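Local coordinates for protein thermospermine synthase (Medicago truncatula, PDB 6BQ6) that probably makes thermospermine by transferring an aminopropyl group from decarboxylated S-adenosylmethionine to spermidine, releasing methylthioadenosine, at residues Pro94-His99 against Leu120-Ile125; Ile125-Met130 against Lys171-Asp176; Glu167-Glu172 against Glu201-Pro206; Phe224-Val229 against Lys303-Ser308; Val229-Tyr234 against Asn310-Val315. All blocks are in the same frame, centred on the assembly; numbering follows the deposited sequence.

Interaction 1: Pro94-His99 against Leu120-Ile125; sequences PALLHH and LRHKTI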
# COMPACT_ATOMS: atom_id res chain seq x y z
N PRO B 94 1.34 -33.87 16.95
CA PRO B 94 2.60 -34.48 17.36
C PRO B 94 2.68 -34.71 18.87
O PRO B 94 3.08 -35.81 19.31
CB PRO B 94 3.63 -33.46 16.88
CG PRO B 94 3.00 -32.85 15.67
CD PRO B 94 1.55 -32.70 16.05
N ALA B 95 2.31 -33.71 19.67
CA ALA B 95 2.31 -33.90 21.13
C ALA B 95 1.47 -35.06 21.56
O ALA B 95 1.93 -35.97 22.27
CB ALA B 95 1.88 -32.64 21.84
N LEU B 96 0.22 -35.11 21.12
CA LEU B 96 -0.68 -36.16 21.63
C LEU B 96 -0.26 -37.54 21.12
O LEU B 96 -0.34 -38.55 21.84
CB LEU B 96 -2.12 -35.91 21.31
CG LEU B 96 -2.86 -35.04 22.34
CD1 LEU B 96 -2.34 -33.61 22.41
CD2 LEU B 96 -4.35 -35.09 22.07
N LEU B 97 0.24 -37.59 19.89
CA LEU B 97 0.67 -38.86 19.35
C LEU B 97 1.91 -39.44 20.01
O LEU B 97 2.08 -40.64 20.02
CB LEU B 97 0.88 -38.75 17.82
CG LEU B 97 -0.37 -38.47 17.01
CD1 LEU B 97 -0.04 -38.03 15.60
CD2 LEU B 97 -1.28 -39.72 16.97
N HIS B 98 2.80 -38.61 20.53
CA HIS B 98 3.96 -39.07 21.21
C HIS B 98 3.63 -39.53 22.61
O HIS B 98 4.45 -40.24 23.21
CB HIS B 98 5.04 -38.01 21.25
CG HIS B 98 5.83 -37.88 19.97
ND1 HIS B 98 5.38 -37.20 18.87
CD2 HIS B 98 7.04 -38.39 19.61
CE1 HIS B 98 6.26 -37.28 17.89
NE2 HIS B 98 7.30 -37.98 18.32
N HIS B 99 2.45 -39.14 23.10
CA HIS B 99 2.00 -39.55 24.42
C HIS B 99 1.39 -40.96 24.36
O HIS B 99 0.73 -41.32 23.37
CB HIS B 99 0.95 -38.57 24.91
CG HIS B 99 0.77 -38.64 26.38
ND1 HIS B 99 -0.01 -39.61 26.97
CD2 HIS B 99 1.32 -37.92 27.39
CE1 HIS B 99 0.05 -39.47 28.28
NE2 HIS B 99 0.86 -38.47 28.57
N LEU B 120 -9.95 -32.62 20.31
CA LEU B 120 -11.18 -33.44 20.48
C LEU B 120 -11.35 -34.53 19.41
O LEU B 120 -12.18 -35.40 19.54
CB LEU B 120 -12.39 -32.51 20.50
CG LEU B 120 -12.43 -31.65 21.79
CD1 LEU B 120 -13.38 -30.50 21.58
CD2 LEU B 120 -12.84 -32.39 23.07
N ARG B 121 -10.58 -34.47 18.33
CA ARG B 121 -10.48 -35.58 17.39
C ARG B 121 -9.84 -36.81 17.97
O ARG B 121 -9.98 -37.87 17.40
CB ARG B 121 -9.77 -35.16 16.10
CG ARG B 121 -10.54 -34.09 15.34
CD ARG B 121 -9.80 -33.61 14.08
NE ARG B 121 -9.51 -34.71 13.18
CZ ARG B 121 -8.45 -34.82 12.37
NH1 ARG B 121 -7.49 -33.91 12.35
NH2 ARG B 121 -8.31 -35.88 11.63
N HIS B 122 -9.08 -36.69 19.06
CA HIS B 122 -8.45 -37.82 19.69
C HIS B 122 -9.41 -38.58 20.56
O HIS B 122 -9.92 -38.06 21.53
CB HIS B 122 -7.26 -37.34 20.50
CG HIS B 122 -6.09 -37.00 19.64
ND1 HIS B 122 -4.97 -37.80 19.58
CD2 HIS B 122 -5.84 -35.92 18.85
CE1 HIS B 122 -4.09 -37.25 18.76
NE2 HIS B 122 -4.59 -36.12 18.30
N LYS B 123 -9.62 -39.86 20.24
CA LYS B 123 -10.54 -40.66 21.06
C LYS B 123 -10.10 -40.92 22.48
O LYS B 123 -10.95 -41.22 23.32
CB LYS B 123 -10.88 -41.98 20.34
CG LYS B 123 -11.70 -41.71 19.13
CD LYS B 123 -11.90 -42.96 18.28
CE LYS B 123 -10.64 -43.37 17.55
NZ LYS B 123 -10.94 -44.41 16.49
N THR B 124 -8.79 -40.81 22.76
CA THR B 124 -8.29 -40.99 24.12
C THR B 124 -8.73 -39.88 25.08
O THR B 124 -8.77 -40.06 26.32
CB THR B 124 -6.74 -41.10 24.13
OG1 THR B 124 -6.16 -39.90 23.59
CG2 THR B 124 -6.26 -42.25 23.26
N ILE B 125 -9.02 -38.71 24.54
CA ILE B 125 -9.25 -37.52 25.31
C ILE B 125 -10.59 -37.59 26.04
O ILE B 125 -11.62 -37.83 25.42
CB ILE B 125 -9.18 -36.23 24.41
CG1 ILE B 125 -7.72 -36.00 23.93
CG2 ILE B 125 -9.76 -35.00 25.07
CD1 ILE B 125 -6.80 -35.52 25.01
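Leu96, near the end of helix 84-98, sets CB and CD2 over one face of the imidazole of His122, which opens a type I beta turn from His122 to Ile125 ahead of strand 127-132 in the Rossmann-like domain. Along the helix, Pro94 comes first: its carbonyl O accepts hydrogen bonds from both the backbone N and the ring ND1 of His98, from opposite faces of the carbonyl plane. Leu96 then makes the main contact, a CH-pi interaction with CD2 3.6 Å from the ring centroid of His122 and only 12° off the normal. Its CB sits over the same face, 3.5 Å from His122 CE1. Leu97 adds its CD2 obliquely to that ring, its side chain crossing the histidine at about a right angle. The ring is fixed from its polar end by a hydrogen bond between His122 NE2 and His93 ND1, in helix 84-98 just before Pro94. Beyond the imidazole the apolar contact continues to the end of the turn, where Leu96 CD2 meets Ile125 CD1 at 3.9 Å.

Interaction 2: Ile125-Met130 against Lys171-Asp176; sequences IDKVVM and KEEKYD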
# COMPACT_ATOMS: atom_id res chain seq x y z
N ILE B 125 -9.02 -38.71 24.54
CA ILE B 125 -9.25 -37.52 25.31
C ILE B 125 -10.59 -37.59 26.04
O ILE B 125 -11.62 -37.83 25.42
CB ILE B 125 -9.18 -36.23 24.41
CG1 ILE B 125 -7.72 -36.00 23.93
CG2 ILE B 125 -9.76 -35.00 25.07
CD1 ILE B 125 -6.80 -35.52 25.01
N ASP B 126 -10.53 -37.31 27.33
CA ASP B 126 -11.70 -37.18 28.21
C ASP B 126 -12.02 -35.73 28.62
O ASP B 126 -13.19 -35.40 28.88
CB ASP B 126 -11.46 -38.01 29.48
CG ASP B 126 -11.41 -39.51 29.22
OD1 ASP B 126 -12.04 -40.01 28.22
OD2 ASP B 126 -10.80 -40.22 30.04
N LYS B 127 -11.00 -34.87 28.72
CA LYS B 127 -11.22 -33.47 29.10
C LYS B 127 -10.23 -32.57 28.44
O LYS B 127 -9.02 -32.89 28.39
CB LYS B 127 -11.11 -33.28 30.59
CG LYS B 127 -11.56 -31.90 31.06
CD LYS B 127 -11.73 -31.84 32.57
CE LYS B 127 -10.45 -31.34 33.23
NZ LYS B 127 -10.71 -30.75 34.55
N VAL B 128 -10.73 -31.46 27.94
CA VAL B 128 -9.90 -30.32 27.44
C VAL B 128 -10.34 -29.05 28.18
O VAL B 128 -11.53 -28.71 28.27
CB VAL B 128 -10.08 -30.07 25.94
CG1 VAL B 128 -9.30 -28.84 25.47
CG2 VAL B 128 -9.72 -31.29 25.08
N VAL B 129 -9.39 -28.37 28.77
CA VAL B 129 -9.60 -27.07 29.35
C VAL B 129 -8.97 -26.03 28.48
O VAL B 129 -7.77 -26.14 28.23
CB VAL B 129 -8.96 -26.98 30.76
CG1 VAL B 129 -9.23 -25.60 31.36
CG2 VAL B 129 -9.51 -28.03 31.67
N MET B 130 -9.73 -25.02 28.05
CA MET B 130 -9.25 -23.92 27.22
C MET B 130 -9.22 -22.72 28.14
O MET B 130 -10.29 -22.32 28.63
CB MET B 130 -10.14 -23.63 26.04
CG MET B 130 -9.67 -22.49 25.13
SD MET B 130 -11.03 -21.71 24.19
CE MET B 130 -11.71 -23.19 23.51
N LYS B 171 -4.73 -24.49 41.09
CA LYS B 171 -5.29 -25.82 41.20
C LYS B 171 -4.21 -26.86 41.15
O LYS B 171 -3.16 -26.67 40.50
CB LYS B 171 -6.27 -26.07 40.04
CG LYS B 171 -7.50 -25.19 40.02
CD LYS B 171 -8.52 -25.74 39.03
CE LYS B 171 -9.84 -24.99 39.03
NZ LYS B 171 -9.65 -23.52 38.92
N GLU B 172 -4.46 -28.00 41.80
CA GLU B 172 -3.53 -29.12 41.79
C GLU B 172 -3.74 -30.13 40.66
O GLU B 172 -2.96 -31.06 40.54
CB GLU B 172 -3.55 -29.84 43.14
CG GLU B 172 -3.25 -28.91 44.31
CD GLU B 172 -1.89 -28.24 44.23
OE1 GLU B 172 -0.90 -28.91 43.81
OE2 GLU B 172 -1.80 -27.04 44.55
N GLU B 173 -4.75 -29.92 39.82
CA GLU B 173 -4.97 -30.82 38.70
C GLU B 173 -3.76 -30.80 37.75
O GLU B 173 -3.20 -29.74 37.48
CB GLU B 173 -6.20 -30.46 37.90
CG GLU B 173 -6.36 -31.42 36.71
CD GLU B 173 -7.79 -31.64 36.22
OE1 GLU B 173 -8.72 -31.11 36.86
OE2 GLU B 173 -7.94 -32.34 35.17
N LYS B 174 -3.40 -31.98 37.29
CA LYS B 174 -2.30 -32.15 36.37
C LYS B 174 -2.83 -32.66 35.05
O LYS B 174 -3.93 -33.19 34.97
CB LYS B 174 -1.26 -33.09 36.94
CG LYS B 174 -0.72 -32.65 38.32
CD LYS B 174 0.57 -33.40 38.62
CE LYS B 174 1.13 -33.01 39.97
NZ LYS B 174 0.44 -33.80 40.98
N TYR B 175 -2.02 -32.52 34.01
CA TYR B 175 -2.47 -32.80 32.66
C TYR B 175 -1.45 -33.65 31.93
O TYR B 175 -0.21 -33.51 32.14
CB TYR B 175 -2.61 -31.45 31.88
CG TYR B 175 -3.69 -30.62 32.49
CD1 TYR B 175 -5.00 -30.84 32.14
CD2 TYR B 175 -3.40 -29.68 33.46
CE1 TYR B 175 -6.04 -30.11 32.70
CE2 TYR B 175 -4.44 -28.97 34.06
CZ TYR B 175 -5.74 -29.20 33.67
OH TYR B 175 -6.74 -28.46 34.27
N ASP B 176 -1.96 -34.48 31.01
CA ASP B 176 -1.10 -35.26 30.12
C ASP B 176 -0.39 -34.43 29.08
O ASP B 176 0.77 -34.69 28.76
CB ASP B 176 -1.93 -36.36 29.44
CG ASP B 176 -2.52 -37.34 30.46
OD1 ASP B 176 -1.74 -37.87 31.26
OD2 ASP B 176 -3.75 -37.57 30.42
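Lys127 and Glu173 reach toward each other from opposite directions and close a salt bridge between the start of strand 127-132 and the loop leading into strand 175-181. The ammonium NZ of Lys127 stands 3.1 Å from Glu173 OE1, which it meets on the syn side, 28° out of the carboxylate plane. A weak second bond runs from Lys127 NZ to Glu173 OE2 at 3.3 Å, so the ammonium leans mainly on OE1 with a weaker tie to OE2. The lysine leaves the strand with CG opposite its backbone N (chi1 -170°) and bends at chi3, which turns its end to the carboxylate; the glutamate is extended beyond CG. Next to this partly exposed pair the contact becomes apolar and buried: Val129 CG2 approaches the phenol of Tyr175 obliquely, 3.8 Å from Tyr175 OH and 4.2 Å from Tyr175 CE1, the two side chains crossing at about a right angle. Phe106 backs both, its ring meeting that of Tyr175 and its side chain touching Val129. Phe106 belongs to strand 104-107, which lies between strands 127-132 and 175-181 in the parallel part of the central sheet, so the two segments meet by side chains across an intervening strand.

Interaction 3: Glu167-Glu172 against Glu201-Pro206; sequences ELEGKE and ELTLKP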
# COMPACT_ATOMS: atom_id res chain seq x y z
N GLU B 167 -4.33 -19.66 36.65
CA GLU B 167 -5.19 -20.86 36.61
C GLU B 167 -4.45 -22.13 36.99
O GLU B 167 -4.90 -22.88 37.86
CB GLU B 167 -5.82 -21.03 35.24
CG GLU B 167 -6.87 -22.09 35.15
CD GLU B 167 -8.10 -21.83 36.01
OE1 GLU B 167 -8.33 -20.66 36.38
OE2 GLU B 167 -8.87 -22.80 36.24
N LEU B 168 -3.27 -22.35 36.39
CA LEU B 168 -2.47 -23.53 36.71
C LEU B 168 -2.01 -23.56 38.17
O LEU B 168 -2.07 -24.60 38.82
CB LEU B 168 -1.26 -23.65 35.79
CG LEU B 168 -1.59 -24.04 34.33
CD1 LEU B 168 -0.41 -23.78 33.41
CD2 LEU B 168 -2.00 -25.50 34.25
N GLU B 169 -1.54 -22.42 38.66
CA GLU B 169 -0.99 -22.32 40.02
C GLU B 169 -2.05 -22.53 41.06
O GLU B 169 -1.74 -23.06 42.12
CB GLU B 169 -0.35 -20.96 40.26
CG GLU B 169 0.97 -20.87 39.57
CD GLU B 169 1.84 -19.73 40.03
OE1 GLU B 169 1.31 -18.65 40.37
OE2 GLU B 169 3.09 -19.96 39.98
N GLY B 170 -3.27 -22.12 40.76
CA GLY B 170 -4.37 -22.17 41.71
C GLY B 170 -5.06 -23.49 41.90
O GLY B 170 -5.94 -23.60 42.75
N LYS B 171 -4.73 -24.49 41.09
CA LYS B 171 -5.29 -25.82 41.20
C LYS B 171 -4.21 -26.86 41.15
O LYS B 171 -3.16 -26.67 40.50
CB LYS B 171 -6.27 -26.07 40.04
CG LYS B 171 -7.50 -25.19 40.02
CD LYS B 171 -8.52 -25.74 39.03
CE LYS B 171 -9.84 -24.99 39.03
NZ LYS B 171 -9.65 -23.52 38.92
N GLU B 172 -4.46 -28.00 41.80
CA GLU B 172 -3.53 -29.12 41.79
C GLU B 172 -3.74 -30.13 40.66
O GLU B 172 -2.96 -31.06 40.54
CB GLU B 172 -3.55 -29.84 43.14
CG GLU B 172 -3.25 -28.91 44.31
CD GLU B 172 -1.89 -28.24 44.23
OE1 GLU B 172 -0.90 -28.91 43.81
OE2 GLU B 172 -1.80 -27.04 44.55
N GLU B 201 9.55 -24.19 34.73
CA GLU B 201 10.08 -25.03 35.81
C GLU B 201 9.18 -25.11 37.01
O GLU B 201 9.00 -26.19 37.55
CB GLU B 201 11.47 -24.54 36.25
CG GLU B 201 12.26 -25.61 37.03
CD GLU B 201 13.66 -25.14 37.40
OE1 GLU B 201 14.36 -25.90 38.12
OE2 GLU B 201 14.04 -24.02 36.95
N LEU B 202 8.66 -23.98 37.45
CA LEU B 202 8.02 -23.85 38.76
C LEU B 202 6.53 -23.84 38.68
O LEU B 202 5.89 -24.08 39.70
CB LEU B 202 8.50 -22.58 39.47
CG LEU B 202 10.01 -22.53 39.70
CD1 LEU B 202 10.41 -21.28 40.47
CD2 LEU B 202 10.55 -23.78 40.40
N THR B 203 5.93 -23.61 37.51
CA THR B 203 4.46 -23.54 37.38
C THR B 203 3.95 -24.64 36.48
O THR B 203 3.04 -25.37 36.84
CB THR B 203 3.96 -22.13 36.93
OG1 THR B 203 4.34 -21.10 37.88
CG2 THR B 203 2.46 -22.12 36.70
N LEU B 204 4.52 -24.74 35.28
CA LEU B 204 3.97 -25.67 34.28
C LEU B 204 4.38 -27.12 34.56
O LEU B 204 3.53 -28.04 34.59
CB LEU B 204 4.46 -25.25 32.89
CG LEU B 204 3.66 -25.97 31.76
CD1 LEU B 204 3.24 -25.01 30.66
CD2 LEU B 204 4.49 -27.10 31.24
N LYS B 205 5.68 -27.36 34.70
CA LYS B 205 6.17 -28.74 34.90
C LYS B 205 5.49 -29.46 36.06
O LYS B 205 5.06 -30.62 35.88
CB LYS B 205 7.70 -28.76 35.00
CG LYS B 205 8.33 -30.14 34.83
CD LYS B 205 9.80 -30.05 34.40
CE LYS B 205 10.66 -30.95 35.24
NZ LYS B 205 12.03 -31.10 34.67
N PRO B 206 5.27 -28.77 37.22
CA PRO B 206 4.54 -29.43 38.30
C PRO B 206 3.13 -29.84 38.00
O PRO B 206 2.58 -30.66 38.73
CB PRO B 206 4.54 -28.39 39.41
CG PRO B 206 5.75 -27.59 39.17
CD PRO B 206 5.86 -27.50 37.67
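Thr203 gives its hydroxyl proton to Glu169, the OG1 to OE2 distance being 2.7 Å, and so ties the last turns of helix 164-169 and helix 197-204 together. The donor lies above the carboxylate plane, 38° out of it. Glu169 places CG opposite its carbonyl carbon (chi1 -75°) and runs extended from there, crossing the threonine side chain at about a right angle. Thr203, at chi1 -60°, splits its two branches between two tasks: OG1 takes the carboxylate, while CG2 rests 3.5 Å from Glu169 CG and 4.1 Å from Leu168 CB. Glu169 OE2 also forms a salt bridge with Lys165 NZ, one turn back. A valine at Thr203 would probably keep the methyl packing but leave Glu169 OE2 without its hydroxyl donor and the carboxylate less firmly fixed. Near the adenosine-binding residue Ala164, helix 164-169 thus lies against helix 197-204, with Thr203 inside the wider pi-type turn 201-204 and Leu168 also packing on Phe106 of strand 104-107 in the central sheet.

Interaction 4: Phe224-Val229 against Lys303-Ser308; sequences FSHTEV and KAVRNS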
# COMPACT_ATOMS: atom_id res chain seq x y z
N PHE B 224 15.98 -16.79 8.32
CA PHE B 224 16.39 -15.66 9.16
C PHE B 224 15.39 -15.30 10.27
O PHE B 224 15.79 -14.85 11.36
CB PHE B 224 16.71 -14.46 8.26
CG PHE B 224 17.79 -14.77 7.28
CD1 PHE B 224 19.05 -15.21 7.72
CD2 PHE B 224 17.53 -14.75 5.94
CE1 PHE B 224 20.04 -15.53 6.81
CE2 PHE B 224 18.51 -15.08 5.01
CZ PHE B 224 19.75 -15.49 5.45
N SER B 225 14.10 -15.43 9.99
CA SER B 225 13.09 -14.99 10.99
C SER B 225 13.07 -15.82 12.25
O SER B 225 12.60 -15.35 13.31
CB SER B 225 11.71 -14.98 10.35
OG SER B 225 11.25 -16.27 10.01
N HIS B 226 13.62 -17.03 12.18
CA HIS B 226 13.61 -17.95 13.34
C HIS B 226 14.36 -17.39 14.56
O HIS B 226 14.20 -17.88 15.68
CB HIS B 226 14.20 -19.34 13.02
CG HIS B 226 15.70 -19.37 12.96
ND1 HIS B 226 16.41 -19.06 11.82
CD2 HIS B 226 16.62 -19.61 13.93
CE1 HIS B 226 17.71 -19.09 12.09
NE2 HIS B 226 17.86 -19.43 13.36
N THR B 227 15.26 -16.42 14.36
CA THR B 227 16.02 -15.92 15.50
C THR B 227 15.24 -14.98 16.41
O THR B 227 15.70 -14.69 17.53
CB THR B 227 17.27 -15.15 15.05
OG1 THR B 227 16.87 -14.07 14.23
CG2 THR B 227 18.21 -16.01 14.32
N GLU B 228 14.10 -14.45 15.98
CA GLU B 228 13.38 -13.47 16.83
C GLU B 228 12.84 -14.16 18.06
O GLU B 228 12.97 -13.64 19.15
CB GLU B 228 12.16 -12.84 16.15
CG GLU B 228 12.24 -12.27 14.74
CD GLU B 228 10.83 -12.31 14.12
OE1 GLU B 228 10.72 -12.77 12.95
OE2 GLU B 228 9.83 -11.95 14.88
N VAL B 229 12.17 -15.28 17.90
CA VAL B 229 11.66 -16.01 19.08
C VAL B 229 11.80 -17.52 19.07
O VAL B 229 11.99 -18.12 20.10
CB VAL B 229 10.25 -15.64 19.49
CG1 VAL B 229 10.06 -14.12 19.66
CG2 VAL B 229 9.22 -16.24 18.56
N LYS B 303 20.24 -26.84 7.84
CA LYS B 303 21.56 -26.71 8.45
C LYS B 303 21.72 -25.46 9.30
O LYS B 303 22.18 -25.53 10.45
CB LYS B 303 22.63 -26.71 7.34
CG LYS B 303 24.06 -26.58 7.85
CD LYS B 303 25.02 -26.37 6.70
CE LYS B 303 26.46 -26.44 7.19
NZ LYS B 303 27.32 -26.46 5.99
N ALA B 304 21.37 -24.31 8.73
CA ALA B 304 21.56 -23.02 9.38
C ALA B 304 20.67 -22.87 10.63
O ALA B 304 21.07 -22.32 11.66
CB ALA B 304 21.21 -21.95 8.41
N VAL B 305 19.44 -23.34 10.50
CA VAL B 305 18.48 -23.21 11.62
C VAL B 305 18.87 -24.16 12.73
O VAL B 305 18.93 -23.78 13.91
CB VAL B 305 17.02 -23.45 11.14
CG1 VAL B 305 16.05 -23.42 12.32
CG2 VAL B 305 16.59 -22.43 10.12
N ARG B 306 19.22 -25.40 12.38
CA ARG B 306 19.74 -26.35 13.37
C ARG B 306 20.92 -25.77 14.16
O ARG B 306 20.96 -25.79 15.38
CB ARG B 306 20.17 -27.64 12.69
CG ARG B 306 19.78 -28.89 13.39
CD ARG B 306 20.13 -30.17 12.65
NE ARG B 306 19.71 -30.15 11.22
CZ ARG B 306 20.53 -30.21 10.17
NH1 ARG B 306 21.86 -30.35 10.31
NH2 ARG B 306 20.02 -30.14 8.93
N ASN B 307 21.87 -25.19 13.47
CA ASN B 307 23.06 -24.69 14.15
C ASN B 307 22.76 -23.44 14.98
O ASN B 307 23.31 -23.27 16.10
CB ASN B 307 24.15 -24.49 13.12
CG ASN B 307 24.68 -25.83 12.56
OD1 ASN B 307 24.43 -26.91 13.13
ND2 ASN B 307 25.42 -25.77 11.45
N SER B 308 21.88 -22.59 14.46
CA SER B 308 21.43 -21.39 15.17
C SER B 308 20.73 -21.76 16.48
O SER B 308 21.03 -21.18 17.56
CB SER B 308 20.57 -20.56 14.21
OG SER B 308 20.01 -19.42 14.81
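His226 faces one side of helix 303-311 from a loop whose residues 225-228 have helical backbone angles without the regular bonds; its CA comes 7.4 Å from that of Val305, and the CA of Thr227 is nearest that of Ser308, 7.7 Å away. At the ring edge, His226 NE2 and Ser308 OG share a short hydrogen bond of 2.6 Å, nearly straight at 165°, in which either may be the donor. Ser308 sends OG opposite its backbone N (chi1 176°), out from the helix to the imidazole. The His226 ring projects from the crowded position between its own N and carbonyl carbon (chi1 78°), and this brings it between two aliphatic groups. Val305 CG2 makes a CH-pi contact 4.1 Å from the ring centroid of His226, and Thr227 CG2 lies over the opposite face, 3.5 Å above the plane toward the rim. The other nitrogen, ND1, is hydrogen-bonded to Gly222 O, so both ring nitrogens are hydrogen-bonded. Replacing His226 with a leucine is likely to leave Ser308 OG and Gly222 O without their ring partner and to weaken the hold of the loop on the helix. Lys303 and Arg306 of the same helix form salt bridges with Glu286 and Asp291 of the second subunit. Beside this subunit interface, a buried histidine thus joins the last helix to the loop after strand 212-220 of the Rossmann-like domain.

Interaction 5: Val229-Tyr234 against Asn310-Val315; sequences VFSCIY and NNETHV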
# COMPACT_ATOMS: atom_id res chain seq x y z
N VAL B 229 12.17 -15.28 17.90
CA VAL B 229 11.66 -16.01 19.08
C VAL B 229 11.80 -17.52 19.07
O VAL B 229 11.99 -18.12 20.10
CB VAL B 229 10.25 -15.64 19.49
CG1 VAL B 229 10.06 -14.12 19.66
CG2 VAL B 229 9.22 -16.24 18.56
N PHE B 230 11.75 -18.15 17.90
CA PHE B 230 11.79 -19.62 17.82
C PHE B 230 13.03 -20.18 18.48
O PHE B 230 12.95 -21.07 19.34
CB PHE B 230 11.73 -20.02 16.34
CG PHE B 230 11.74 -21.50 16.05
CD1 PHE B 230 10.68 -22.32 16.38
CD2 PHE B 230 12.77 -22.08 15.33
CE1 PHE B 230 10.67 -23.67 16.05
CE2 PHE B 230 12.74 -23.43 14.96
CZ PHE B 230 11.67 -24.23 15.31
N SER B 231 14.22 -19.64 18.15
CA SER B 231 15.41 -20.15 18.81
C SER B 231 15.45 -19.90 20.32
O SER B 231 15.93 -20.75 21.05
CB SER B 231 16.68 -19.57 18.22
OG SER B 231 16.62 -18.17 18.20
N CYS B 232 14.96 -18.74 20.74
CA CYS B 232 14.85 -18.42 22.16
C CYS B 232 13.93 -19.33 22.96
O CYS B 232 14.23 -19.74 24.06
CB CYS B 232 14.35 -17.00 22.30
SG CYS B 232 15.38 -15.77 21.45
N ILE B 233 12.78 -19.61 22.37
CA ILE B 233 11.83 -20.55 22.96
C ILE B 233 12.45 -21.95 23.07
O ILE B 233 12.40 -22.60 24.09
CB ILE B 233 10.53 -20.58 22.16
CG1 ILE B 233 9.75 -19.25 22.33
CG2 ILE B 233 9.66 -21.74 22.64
CD1 ILE B 233 8.53 -19.11 21.49
N TYR B 234 13.06 -22.42 21.99
CA TYR B 234 13.77 -23.66 22.03
C TYR B 234 14.81 -23.69 23.17
O TYR B 234 14.85 -24.59 23.96
CB TYR B 234 14.44 -23.95 20.67
CG TYR B 234 15.38 -25.11 20.73
CD1 TYR B 234 14.92 -26.40 20.77
CD2 TYR B 234 16.77 -24.90 20.78
CE1 TYR B 234 15.80 -27.48 20.87
CE2 TYR B 234 17.65 -25.95 20.87
CZ TYR B 234 17.19 -27.25 20.90
OH TYR B 234 18.06 -28.31 21.01
N ASN B 310 21.11 -24.66 18.15
CA ASN B 310 22.16 -25.23 18.97
C ASN B 310 22.97 -24.21 19.73
O ASN B 310 23.24 -24.41 20.92
CB ASN B 310 23.14 -26.05 18.12
CG ASN B 310 22.83 -27.52 18.15
OD1 ASN B 310 22.63 -28.15 17.09
ND2 ASN B 310 22.84 -28.10 19.37
N ASN B 311 23.31 -23.10 19.07
CA ASN B 311 24.21 -22.08 19.65
C ASN B 311 23.49 -20.96 20.41
O ASN B 311 24.15 -20.09 21.01
CB ASN B 311 25.10 -21.50 18.54
CG ASN B 311 25.91 -22.57 17.85
OD1 ASN B 311 26.35 -23.54 18.48
ND2 ASN B 311 26.07 -22.44 16.55
N GLU B 312 22.16 -20.99 20.42
CA GLU B 312 21.37 -19.95 21.04
C GLU B 312 21.65 -19.93 22.53
O GLU B 312 21.60 -20.97 23.16
CB GLU B 312 19.89 -20.23 20.82
CG GLU B 312 18.95 -19.22 21.41
CD GLU B 312 19.19 -17.84 20.88
OE1 GLU B 312 18.89 -17.61 19.70
OE2 GLU B 312 19.73 -16.99 21.63
N THR B 313 21.95 -18.75 23.07
CA THR B 313 22.11 -18.57 24.52
C THR B 313 21.01 -17.77 25.20
O THR B 313 21.00 -17.72 26.44
CB THR B 313 23.48 -17.93 24.83
OG1 THR B 313 23.63 -16.71 24.09
CG2 THR B 313 24.58 -18.89 24.41
N HIS B 314 20.10 -17.14 24.47
CA HIS B 314 19.04 -16.34 25.10
C HIS B 314 18.09 -17.24 25.89
O HIS B 314 17.70 -18.33 25.39
CB HIS B 314 18.23 -15.48 24.09
CG HIS B 314 17.38 -14.44 24.76
ND1 HIS B 314 17.92 -13.40 25.49
CD2 HIS B 314 16.04 -14.33 24.88
CE1 HIS B 314 16.95 -12.68 26.01
NE2 HIS B 314 15.79 -13.21 25.64
N VAL B 315 17.77 -16.84 27.13
CA VAL B 315 16.77 -17.52 27.93
C VAL B 315 15.75 -16.50 28.41
O VAL B 315 16.11 -15.46 28.98
CB VAL B 315 17.39 -18.26 29.12
CG1 VAL B 315 16.33 -18.90 29.99
CG2 VAL B 315 18.35 -19.32 28.61
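Glu312 OE1 accepts the hydroxyl proton of Ser231 at 2.8 Å from Ser231 OG, joining helix 230-238 of the Rossmann-like domain to the segment that follows helix 303-311. The hydroxyl meets OE1 on the anti side, 31° out of the carboxylate plane. The other oxygen turns back on its own segment: Glu312 OE2 accepts a hydrogen bond from the backbone N of His314 at 2.9 Å through its anti lone pair, with an angle of 162° at the hydrogen. One carboxylate therefore pins both the serine and the local bend of the chain. Glu312 CG, anti to the backbone N (chi1 -180°), lies 3.4 Å from Ser231 O, and the bend at chi2 turns the carboxylate to the serine. One residue on, Cys232 packs on His314, itself in contact with the ring of Tyr316 at a steep angle. His314 O in turn accepts from Asn235 ND2 of helix 230-238. The sulfur approaches the imidazole obliquely, Cys232 SG lying 3.8 Å from His314 CD2.

Interaction 2 links interactions 1 and 3, touching both, while 1 and 3 stay apart, their centres about 22 Å from each other; 4 and 5 lie together where the C-terminal helix docks. Interaction 1 is buried and depends on apolar and CH-pi packing; it shares Ile125 with interaction 2, where a partly exposed salt bridge flanks a buried valine-tyrosine contact. Interactions 2 and 3 share Lys171 and Glu172, with Phe106 packing in both; interaction 3 is mostly buried, but an exposed glutamate takes its threonine hydroxyl. Interactions 4 and 5, both partly buried, use helix 303-311 and share Val229; each centres on a serine hydrogen bond, with a histidine in one, a carboxylate in the other.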